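Local coordinates for protein Pvc1 (Photorhabdus asymbiotica subsp. asymbiotica, PDB 6J0B) that forms the inner tube of an extracellular contractile injection system, stacking in rings inside the contractile sheath as a phage-tail-tube-like protein of the gp19 family, at the interface of chains A and B and the interface of chains A and C. Sequence-based numbering; all coordinates share one arbitrary frame. Chains: chain A/B/C, Pvc1.

Contact 1: the interface of chains A and B. Residues chain A 43-45, 53, 55; chain B 71, 130-132, 134.
Two strands of chain A, 40-46 and 52-59, meet two loop segments of chain B, one carrying B:Asn130 to B:Ile132 and the other B:Phe71, in a largely apolar patch between two copies of this gp19-like tube protein; no N or O lies within bonding reach of the partner. B:Ile132 is the central piece: with CG1 beside its backbone N (chi1 -81°), it points its CD1 methyl at chain A, crossing A:Tyr45 and A:Met55 at about right angles and A:Ile43 obliquely. CD1 lies 3.4 Å from A:Tyr45 CB and touches the CG2 methyl of A:Ile43 as well. From the neighbouring strand, the A:Met55 chain bends at its last torsion (chi3 -73°) and lays its CE methyl against the same B:Ile132 CD1 at 3.7 Å. Further along, A:Tyr45, whose CG is anti to the backbone N (chi1 -173°), runs obliquely past B:Phe71, its ring carbon CE2 3.8 Å from B:Phe71 CZ. A:Phe53 meets B:Phe71 tip to tip, its CE1 lying in the plane of the B:Phe71 ring at the edge; A:Phe53 CD1 in turn sits at the in-plane edge of A:Tyr45. At the other end, A:Ile43 crosses the B:Asn130 side chain, with its CG1 3.8 Å from the amide nitrogen ND2 of B:Asn130.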
loop_
_atom_site.group_PDB
_atom_site.type_symbol
_atom_site.label_atom_id
_atom_site.label_comp_id
_atom_site.label_asym_id
_atom_site.label_seq_id
_atom_site.Cartn_x
_atom_site.Cartn_y
_atom_site.Cartn_z
ATOM N N ILE A 43 -4.714 -11.277 -22.219
ATOM C CA ILE A 43 -4.386 -12.670 -21.970
ATOM C C ILE A 43 -3.051 -12.963 -22.633
ATOM O O ILE A 43 -2.858 -12.652 -23.812
ATOM C CB ILE A 43 -5.480 -13.601 -22.507
ATOM C CG1 ILE A 43 -6.862 -13.057 -22.183
ATOM C CG2 ILE A 43 -5.379 -14.909 -21.852
ATOM C CD1 ILE A 43 -7.976 -13.913 -22.729
ATOM N N GLU A 44 -2.127 -13.557 -21.884
ATOM C CA GLU A 44 -0.783 -13.827 -22.376
ATOM C C GLU A 44 -0.473 -15.309 -22.240
ATOM O O GLU A 44 -0.453 -15.841 -21.128
ATOM C CB GLU A 44 0.249 -12.987 -21.623
ATOM C CG GLU A 44 0.066 -11.492 -21.814
ATOM C CD GLU A 44 1.098 -10.672 -21.071
ATOM O OE1 GLU A 44 1.698 -11.194 -20.111
ATOM O OE2 GLU A 44 1.310 -9.502 -21.453
ATOM N N TYR A 45 -0.241 -15.971 -23.372
ATOM C CA TYR A 45 0.259 -17.339 -23.414
ATOM C C TYR A 45 1.722 -17.304 -23.792
ATOM O O TYR A 45 2.130 -16.501 -24.631
ATOM C CB TYR A 45 -0.472 -18.202 -24.434
ATOM C CG TYR A 45 -0.108 -19.663 -24.395
ATOM C CD1 TYR A 45 -0.383 -20.449 -23.284
ATOM C CD2 TYR A 45 0.495 -20.259 -25.484
ATOM C CE1 TYR A 45 -0.049 -21.787 -23.268
ATOM C CE2 TYR A 45 0.829 -21.582 -25.478
ATOM C CZ TYR A 45 0.558 -22.342 -24.373
ATOM O OH TYR A 45 0.903 -23.668 -24.391
ATOM N N PHE A 53 2.211 -15.186 -27.096
ATOM C CA PHE A 53 0.939 -14.737 -27.640
ATOM C C PHE A 53 0.315 -13.721 -26.699
ATOM O O PHE A 53 0.156 -13.994 -25.509
ATOM C CB PHE A 53 -0.018 -15.908 -27.839
ATOM C CG PHE A 53 0.521 -16.991 -28.718
ATOM C CD1 PHE A 53 1.021 -18.151 -28.169
ATOM C CD2 PHE A 53 0.522 -16.852 -30.090
ATOM C CE1 PHE A 53 1.511 -19.155 -28.967
ATOM C CE2 PHE A 53 1.012 -17.852 -30.896
ATOM C CZ PHE A 53 1.507 -19.004 -30.334
ATOM N N MET A 55 -3.199 -11.373 -26.370
ATOM C CA MET A 55 -4.561 -11.324 -26.865
ATOM C C MET A 55 -5.354 -10.285 -26.094
ATOM O O MET A 55 -5.062 -10.019 -24.927
ATOM C CB MET A 55 -5.254 -12.683 -26.711
ATOM C CG MET A 55 -4.888 -13.698 -27.749
ATOM S SD MET A 55 -5.321 -15.352 -27.208
ATOM C CE MET A 55 -4.062 -15.606 -25.969
ATOM N N PHE B 71 -5.251 -25.177 -28.775
ATOM C CA PHE B 71 -5.125 -24.502 -30.051
ATOM C C PHE B 71 -6.230 -24.972 -30.995
ATOM O O PHE B 71 -6.682 -26.113 -30.884
ATOM C CB PHE B 71 -3.736 -24.777 -30.643
ATOM C CG PHE B 71 -2.651 -23.934 -30.037
ATOM C CD1 PHE B 71 -2.186 -24.185 -28.759
ATOM C CD2 PHE B 71 -2.099 -22.887 -30.741
ATOM C CE1 PHE B 71 -1.202 -23.408 -28.200
ATOM C CE2 PHE B 71 -1.106 -22.117 -30.180
ATOM C CZ PHE B 71 -0.663 -22.377 -28.913
ATOM N N ASN B 130 -9.786 -14.785 -17.106
ATOM C CA ASN B 130 -9.033 -14.215 -18.210
ATOM C C ASN B 130 -7.903 -15.120 -18.666
ATOM O O ASN B 130 -6.809 -14.637 -18.961
ATOM C CB ASN B 130 -8.470 -12.856 -17.809
ATOM C CG ASN B 130 -9.286 -11.728 -18.336
ATOM O OD1 ASN B 130 -9.879 -10.962 -17.580
ATOM N ND2 ASN B 130 -9.326 -11.613 -19.645
ATOM N N ASP B 131 -8.129 -16.424 -18.704
ATOM C CA ASP B 131 -7.057 -17.362 -18.976
ATOM C C ASP B 131 -7.259 -18.075 -20.305
ATOM O O ASP B 131 -8.326 -18.019 -20.915
ATOM C CB ASP B 131 -6.938 -18.393 -17.853
ATOM C CG ASP B 131 -6.232 -17.846 -16.627
ATOM O OD1 ASP B 131 -6.857 -17.076 -15.868
ATOM O OD2 ASP B 131 -5.049 -18.186 -16.420
ATOM N N ILE B 132 -6.185 -18.726 -20.751
ATOM C CA ILE B 132 -6.220 -19.607 -21.906
ATOM C C ILE B 132 -6.680 -20.993 -21.468
ATOM O O ILE B 132 -6.428 -21.424 -20.336
ATOM C CB ILE B 132 -4.808 -19.616 -22.522
ATOM C CG1 ILE B 132 -4.621 -18.395 -23.386
ATOM C CG2 ILE B 132 -4.433 -20.877 -23.288
ATOM C CD1 ILE B 132 -3.505 -17.645 -22.913
ATOM N N VAL B 134 -6.067 -24.507 -21.066
ATOM C CA VAL B 134 -4.872 -25.332 -20.964
ATOM C C VAL B 134 -5.278 -26.765 -20.663
ATOM O O VAL B 134 -6.356 -27.027 -20.125
ATOM C CB VAL B 134 -3.892 -24.816 -19.890
ATOM C CG1 VAL B 134 -2.901 -23.852 -20.497
ATOM C CG2 VAL B 134 -4.649 -24.152 -18.767
#

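Contact 2: the interface of chains A and C. Residues chain A 35-40; chain C 78, 81, 119-122.
Backbone meets backbone here: the segment 36-39 of chain A, leading into strand 40-46, lies along the end of strand 115-121 of chain C, in a contact between two copies of the tube protein. A weak hydrogen bond runs from the A:Ile38 amide N to the C:Leu120 carbonyl O at 3.1 Å, with a bent angle of 125° at the hydrogen. The same carbonyl also faces the CB of A:Asp37, and that CB packs 3.7 Å from C:Thr121 CA. Farther along the segment, A:Ser39 CA rests on C:Ser119 CA at 3.7 Å, so the two main chains run close at this pair.

A:Ile38 carries the apolar contact and hides 73 Å² of its surface, the largest share in this patch. Its CG1 is anti to the carbonyl carbon and the chain is extended (chi2 -178°), which carries the CD1 methyl toward helix 78-82 of chain C. There it crosses C:Phe78 at about a right angle, with CD1 3.6 Å from the ring carbon CE2, and meets C:Ile81 tip to tip, CD1 lying 4.0 Å from C:Ile81 CG2. Behind this first shell, C:Leu120 supports the aromatic ring from within its own chain. C:Phe78 is turned with CG anti to the backbone N (chi1 171°), and the CD2 methyl of C:Leu120 sits in plane at the edge of its ring.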
loop_
_atom_site.group_PDB
_atom_site.type_symbol
_atom_site.label_atom_id
_atom_site.label_comp_id
_atom_site.label_asym_id
_atom_site.label_seq_id
_atom_site.Cartn_x
_atom_site.Cartn_y
_atom_site.Cartn_z
ATOM N N GLY A 35 -14.823 9.598 -16.448
ATOM C CA GLY A 35 -14.799 8.161 -16.687
ATOM C C GLY A 35 -15.036 7.862 -18.151
ATOM O O GLY A 35 -14.371 8.423 -19.030
ATOM N N LEU A 36 -15.954 6.928 -18.405
ATOM C CA LEU A 36 -16.576 6.697 -19.711
ATOM C C LEU A 36 -15.579 6.160 -20.742
ATOM O O LEU A 36 -15.626 6.486 -21.923
ATOM C CB LEU A 36 -17.263 7.979 -20.209
ATOM C CG LEU A 36 -18.378 7.947 -21.242
ATOM C CD1 LEU A 36 -19.384 7.023 -20.730
ATOM C CD2 LEU A 36 -18.965 9.305 -21.404
ATOM N N ASP A 37 -14.690 5.282 -20.300
ATOM C CA ASP A 37 -13.664 4.775 -21.195
ATOM C C ASP A 37 -13.773 3.267 -21.365
ATOM O O ASP A 37 -14.212 2.554 -20.462
ATOM C CB ASP A 37 -12.272 5.140 -20.702
ATOM C CG ASP A 37 -11.934 4.516 -19.377
ATOM O OD1 ASP A 37 -12.172 5.163 -18.340
ATOM O OD2 ASP A 37 -11.421 3.381 -19.367
ATOM N N ILE A 38 -13.359 2.794 -22.539
ATOM C CA ILE A 38 -13.245 1.368 -22.827
ATOM C C ILE A 38 -11.990 0.835 -22.150
ATOM O O ILE A 38 -11.078 1.601 -21.842
ATOM C CB ILE A 38 -13.220 1.154 -24.353
ATOM C CG1 ILE A 38 -14.282 2.030 -25.005
ATOM C CG2 ILE A 38 -13.495 -0.285 -24.727
ATOM C CD1 ILE A 38 -14.381 1.859 -26.486
ATOM N N SER A 39 -11.962 -0.466 -21.854
ATOM C CA SER A 39 -10.780 -1.125 -21.316
ATOM C C SER A 39 -10.880 -2.618 -21.576
ATOM O O SER A 39 -11.972 -3.167 -21.726
ATOM C CB SER A 39 -10.605 -0.867 -19.819
ATOM O OG SER A 39 -9.318 -1.272 -19.392
ATOM N N TYR A 40 -9.723 -3.274 -21.641
ATOM C CA TYR A 40 -9.672 -4.711 -21.878
ATOM C C TYR A 40 -8.552 -5.324 -21.056
ATOM O O TYR A 40 -7.450 -4.774 -20.999
ATOM C CB TYR A 40 -9.453 -5.030 -23.359
ATOM C CG TYR A 40 -10.682 -4.889 -24.212
ATOM C CD1 TYR A 40 -11.028 -3.668 -24.759
ATOM C CD2 TYR A 40 -11.489 -5.979 -24.484
ATOM C CE1 TYR A 40 -12.150 -3.528 -25.530
ATOM C CE2 TYR A 40 -12.616 -5.850 -25.263
ATOM C CZ TYR A 40 -12.940 -4.619 -25.782
ATOM O OH TYR A 40 -14.058 -4.466 -26.562
ATOM N N PHE C 78 -10.865 4.845 -32.454
ATOM C CA PHE C 78 -11.972 4.122 -31.842
ATOM C C PHE C 78 -12.361 2.897 -32.654
ATOM O O PHE C 78 -12.689 1.856 -32.079
ATOM C CB PHE C 78 -13.180 5.041 -31.670
ATOM C CG PHE C 78 -14.428 4.321 -31.249
ATOM C CD1 PHE C 78 -15.448 4.072 -32.156
ATOM C CD2 PHE C 78 -14.576 3.880 -29.949
ATOM C CE1 PHE C 78 -16.584 3.396 -31.769
ATOM C CE2 PHE C 78 -15.714 3.210 -29.560
ATOM C CZ PHE C 78 -16.714 2.966 -30.470
ATOM N N ILE C 81 -10.218 -0.113 -31.826
ATOM C CA ILE C 81 -10.516 -0.801 -30.575
ATOM C C ILE C 81 -11.938 -1.346 -30.550
ATOM O O ILE C 81 -12.238 -2.235 -29.746
ATOM C CB ILE C 81 -10.243 0.120 -29.371
ATOM C CG1 ILE C 81 -9.870 -0.707 -28.145
ATOM C CG2 ILE C 81 -11.436 0.989 -29.039
ATOM C CD1 ILE C 81 -9.419 0.100 -26.988
ATOM N N SER C 119 -7.888 -0.245 -23.750
ATOM C CA SER C 119 -8.134 0.936 -22.915
ATOM C C SER C 119 -8.072 2.267 -23.677
ATOM O O SER C 119 -7.196 3.097 -23.446
ATOM C CB SER C 119 -7.179 0.957 -21.716
ATOM O OG SER C 119 -7.429 2.084 -20.895
ATOM N N LEU C 120 -9.016 2.463 -24.594
ATOM C CA LEU C 120 -9.211 3.788 -25.169
ATOM C C LEU C 120 -9.900 4.688 -24.156
ATOM O O LEU C 120 -10.954 4.339 -23.625
ATOM C CB LEU C 120 -10.046 3.713 -26.441
ATOM C CG LEU C 120 -10.414 5.056 -27.066
ATOM C CD1 LEU C 120 -9.182 5.756 -27.587
ATOM C CD2 LEU C 120 -11.414 4.864 -28.172
ATOM N N THR C 121 -9.314 5.851 -23.898
ATOM C CA THR C 121 -9.799 6.768 -22.876
ATOM C C THR C 121 -10.524 7.935 -23.531
ATOM O O THR C 121 -9.944 8.647 -24.355
ATOM C CB THR C 121 -8.652 7.270 -22.004
ATOM O OG1 THR C 121 -8.048 6.161 -21.331
ATOM C CG2 THR C 121 -9.159 8.249 -20.974
ATOM N N SER C 122 -11.780 8.126 -23.161
ATOM C CA SER C 122 -12.632 9.197 -23.651
ATOM C C SER C 122 -12.259 10.514 -22.977
ATOM O O SER C 122 -11.695 10.511 -21.879
ATOM C CB SER C 122 -14.087 8.864 -23.365
ATOM O OG SER C 122 -14.989 9.530 -24.224
#

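Contact 3: the interface of chains A and C. Residues chain A 16-17, 19, 31-33, 98; chain C 123-127, 129, 131-133.
The carbonyl O of C:Phe125 is the best-held polar atom, gripped by a hydrogen bond from the A:Val33 amide N at 2.9 Å and 162° at the hydrogen. The donor stands above the carbonyl plane. Antiparallel beta bridges join the chains here, A:Val33 with C:Phe125 and A:Ser32 with C:Asp126: strand 125-126 of chain C pairs with strand 32-35 of chain A, which would extend a sheet of the gp19-like tube fold across the subunit boundary. A second bond runs the other way, from C:Ala127 N to A:Asn31 O at 3.1 Å, nearly along the C=O axis.

The C:Phe125 side chain packs against A:Phe19, A:Val33 and A:Leu98. With CG beside the backbone N (chi1 -44°), its CB lies over one face of the A:Phe19 ring, offset toward the rim and 3.8 Å from the centroid, a CH-pi contact. Its ring lies alongside A:Val33, pointing the same way, with A:Val33 CB at the edge in plane, and A:Leu98 crosses it at about a right angle, CD2 to C:Phe125 CD1 3.9 Å. Within chain C, the carbonyl O of C:Pro123 stands above the centre of one face of this ring.

Away from the bridges, A:Val16 turns its two methyls to the C:Ser129 to C:Ala133 loop: CG1 packs 3.6 Å from C:Ala133 CA, while CG2 faces the hydroxyl OG of C:Ser129, itself tied to the C:Asp126 carbonyl O at 3.1 Å.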
loop_
_atom_site.group_PDB
_atom_site.type_symbol
_atom_site.label_atom_id
_atom_site.label_comp_id
_atom_site.label_asym_id
_atom_site.label_seq_id
_atom_site.Cartn_x
_atom_site.Cartn_y
_atom_site.Cartn_z
ATOM N N VAL A 16 -13.930 20.834 -25.137
ATOM C CA VAL A 16 -14.718 19.947 -24.283
ATOM C C VAL A 16 -15.893 20.607 -23.582
ATOM O O VAL A 16 -16.819 19.899 -23.167
ATOM C CB VAL A 16 -13.900 19.308 -23.146
ATOM C CG1 VAL A 16 -13.318 18.017 -23.563
ATOM C CG2 VAL A 16 -12.841 20.247 -22.652
ATOM N N TYR A 17 -15.874 21.925 -23.406
ATOM C CA TYR A 17 -16.728 22.533 -22.397
ATOM C C TYR A 17 -18.187 22.650 -22.810
ATOM O O TYR A 17 -19.031 22.924 -21.955
ATOM C CB TYR A 17 -16.179 23.905 -22.004
ATOM C CG TYR A 17 -15.941 24.863 -23.142
ATOM C CD1 TYR A 17 -16.970 25.654 -23.633
ATOM C CD2 TYR A 17 -14.683 25.008 -23.701
ATOM C CE1 TYR A 17 -16.764 26.532 -24.660
ATOM C CE2 TYR A 17 -14.468 25.895 -24.730
ATOM C CZ TYR A 17 -15.515 26.647 -25.207
ATOM O OH TYR A 17 -15.318 27.531 -26.233
ATOM N N PHE A 19 -21.302 20.656 -24.042
ATOM C CA PHE A 19 -21.783 19.294 -24.201
ATOM C C PHE A 19 -23.207 19.176 -23.682
ATOM O O PHE A 19 -23.652 19.965 -22.849
ATOM C CB PHE A 19 -20.860 18.281 -23.505
ATOM C CG PHE A 19 -20.644 18.536 -22.038
ATOM C CD1 PHE A 19 -21.446 17.929 -21.088
ATOM C CD2 PHE A 19 -19.607 19.340 -21.608
ATOM C CE1 PHE A 19 -21.238 18.151 -19.749
ATOM C CE2 PHE A 19 -19.400 19.562 -20.272
ATOM C CZ PHE A 19 -20.215 18.966 -19.345
ATOM N N ASN A 31 -22.493 19.627 -14.878
ATOM C CA ASN A 31 -21.291 20.441 -14.771
ATOM C C ASN A 31 -20.094 19.734 -15.391
ATOM O O ASN A 31 -19.298 20.355 -16.099
ATOM C CB ASN A 31 -21.027 20.778 -13.308
ATOM C CG ASN A 31 -19.774 21.591 -13.114
ATOM O OD1 ASN A 31 -19.425 22.425 -13.943
ATOM N ND2 ASN A 31 -19.084 21.353 -12.010
ATOM N N SER A 32 -19.943 18.437 -15.136
ATOM C CA SER A 32 -18.836 17.689 -15.706
ATOM C C SER A 32 -19.208 16.219 -15.795
ATOM O O SER A 32 -20.034 15.721 -15.031
ATOM C CB SER A 32 -17.558 17.852 -14.884
ATOM O OG SER A 32 -17.438 16.817 -13.932
ATOM N N VAL A 33 -18.597 15.536 -16.760
ATOM C CA VAL A 33 -18.746 14.100 -16.966
ATOM C C VAL A 33 -17.352 13.488 -16.961
ATOM O O VAL A 33 -16.434 14.026 -17.585
ATOM C CB VAL A 33 -19.467 13.782 -18.294
ATOM C CG1 VAL A 33 -19.729 12.299 -18.428
ATOM C CG2 VAL A 33 -20.754 14.563 -18.421
ATOM N N LEU A 98 -20.849 16.452 -27.699
ATOM C CA LEU A 98 -20.200 17.742 -27.893
ATOM C C LEU A 98 -20.941 18.548 -28.951
ATOM O O LEU A 98 -21.194 18.055 -30.052
ATOM C CB LEU A 98 -18.748 17.543 -28.314
ATOM C CG LEU A 98 -17.789 16.929 -27.300
ATOM C CD1 LEU A 98 -16.547 16.436 -28.000
ATOM C CD2 LEU A 98 -17.425 17.947 -26.253
ATOM N N PRO C 123 -12.537 11.653 -23.617
ATOM C CA PRO C 123 -12.248 12.941 -22.982
ATOM C C PRO C 123 -13.114 13.196 -21.762
ATOM O O PRO C 123 -14.225 12.679 -21.633
ATOM C CB PRO C 123 -12.552 13.956 -24.087
ATOM C CG PRO C 123 -13.428 13.233 -25.036
ATOM C CD PRO C 123 -12.901 11.846 -25.030
ATOM N N SER C 124 -12.578 13.999 -20.853
ATOM C CA SER C 124 -13.292 14.391 -19.647
ATOM C C SER C 124 -14.017 15.694 -19.941
ATOM O O SER C 124 -13.396 16.759 -19.986
ATOM C CB SER C 124 -12.333 14.548 -18.475
ATOM O OG SER C 124 -11.412 15.592 -18.725
ATOM N N PHE C 125 -15.322 15.603 -20.160
ATOM C CA PHE C 125 -16.125 16.778 -20.438
ATOM C C PHE C 125 -16.255 17.610 -19.177
ATOM O O PHE C 125 -16.491 17.083 -18.090
ATOM C CB PHE C 125 -17.491 16.363 -20.962
ATOM C CG PHE C 125 -17.424 15.266 -21.969
ATOM C CD1 PHE C 125 -16.891 15.493 -23.219
ATOM C CD2 PHE C 125 -17.872 14.003 -21.660
ATOM C CE1 PHE C 125 -16.817 14.479 -24.144
ATOM C CE2 PHE C 125 -17.803 12.985 -22.582
ATOM C CZ PHE C 125 -17.279 13.226 -23.824
ATOM N N ASP C 126 -16.083 18.917 -19.329
ATOM C CA ASP C 126 -15.811 19.779 -18.187
ATOM C C ASP C 126 -16.207 21.190 -18.582
ATOM O O ASP C 126 -15.568 21.782 -19.450
ATOM C CB ASP C 126 -14.339 19.699 -17.825
ATOM C CG ASP C 126 -14.048 20.203 -16.440
ATOM O OD1 ASP C 126 -14.977 20.680 -15.763
ATOM O OD2 ASP C 126 -12.874 20.117 -16.025
ATOM N N ALA C 127 -17.236 21.733 -17.931
ATOM C CA ALA C 127 -17.802 22.996 -18.377
ATOM C C ALA C 127 -16.940 24.195 -18.035
ATOM O O ALA C 127 -17.160 25.274 -18.590
ATOM C CB ALA C 127 -19.175 23.191 -17.772
ATOM N N SER C 129 -13.452 24.391 -18.309
ATOM C CA SER C 129 -12.108 24.079 -18.763
ATOM C C SER C 129 -11.905 24.624 -20.166
ATOM O O SER C 129 -12.816 24.591 -20.996
ATOM C CB SER C 129 -11.841 22.576 -18.749
ATOM O OG SER C 129 -12.495 21.942 -19.827
ATOM N N ASP C 131 -9.775 23.477 -22.535
ATOM C CA ASP C 131 -8.920 22.499 -23.182
ATOM C C ASP C 131 -9.599 21.873 -24.391
ATOM O O ASP C 131 -10.803 22.019 -24.607
ATOM C CB ASP C 131 -8.508 21.402 -22.199
ATOM C CG ASP C 131 -7.400 21.843 -21.260
ATOM O OD1 ASP C 131 -7.684 22.601 -20.311
ATOM O OD2 ASP C 131 -6.241 21.429 -21.472
ATOM N N ILE C 132 -8.781 21.192 -25.192
ATOM C CA ILE C 132 -9.258 20.379 -26.299
ATOM C C ILE C 132 -9.640 18.996 -25.781
ATOM O O ILE C 132 -9.058 18.492 -24.813
ATOM C CB ILE C 132 -8.133 20.329 -27.350
ATOM C CG1 ILE C 132 -8.159 21.585 -28.185
ATOM C CG2 ILE C 132 -8.120 19.094 -28.241
ATOM C CD1 ILE C 132 -6.901 22.247 -28.086
ATOM N N ALA C 133 -10.662 18.400 -26.392
ATOM C CA ALA C 133 -10.983 16.998 -26.163
ATOM C C ALA C 133 -9.851 16.110 -26.654
ATOM O O ALA C 133 -9.602 16.029 -27.859
ATOM C CB ALA C 133 -12.287 16.639 -26.867
#

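Contacts 2 and 3 lie side by side along one A-C interface, their C-alpha centres about 16 Å apart, and involve consecutive stretches of each chain: residues 31-33 then 35-40 of A, and 119-122 then 123-127 of C. Contact 1 faces the other partner, its C-alpha centre about 22 Å from that of contact 2 and 38 Å from that of contact 3. Strand 40-46 of chain A begins in contact 2 and continues into contact 1, so this strand bridges two neighbours. Residues 131 and 132 recur too, offered by B in contact 1 and by C in contact 3. Such repeated, asymmetric pairing would suit a tube built from identical subunits.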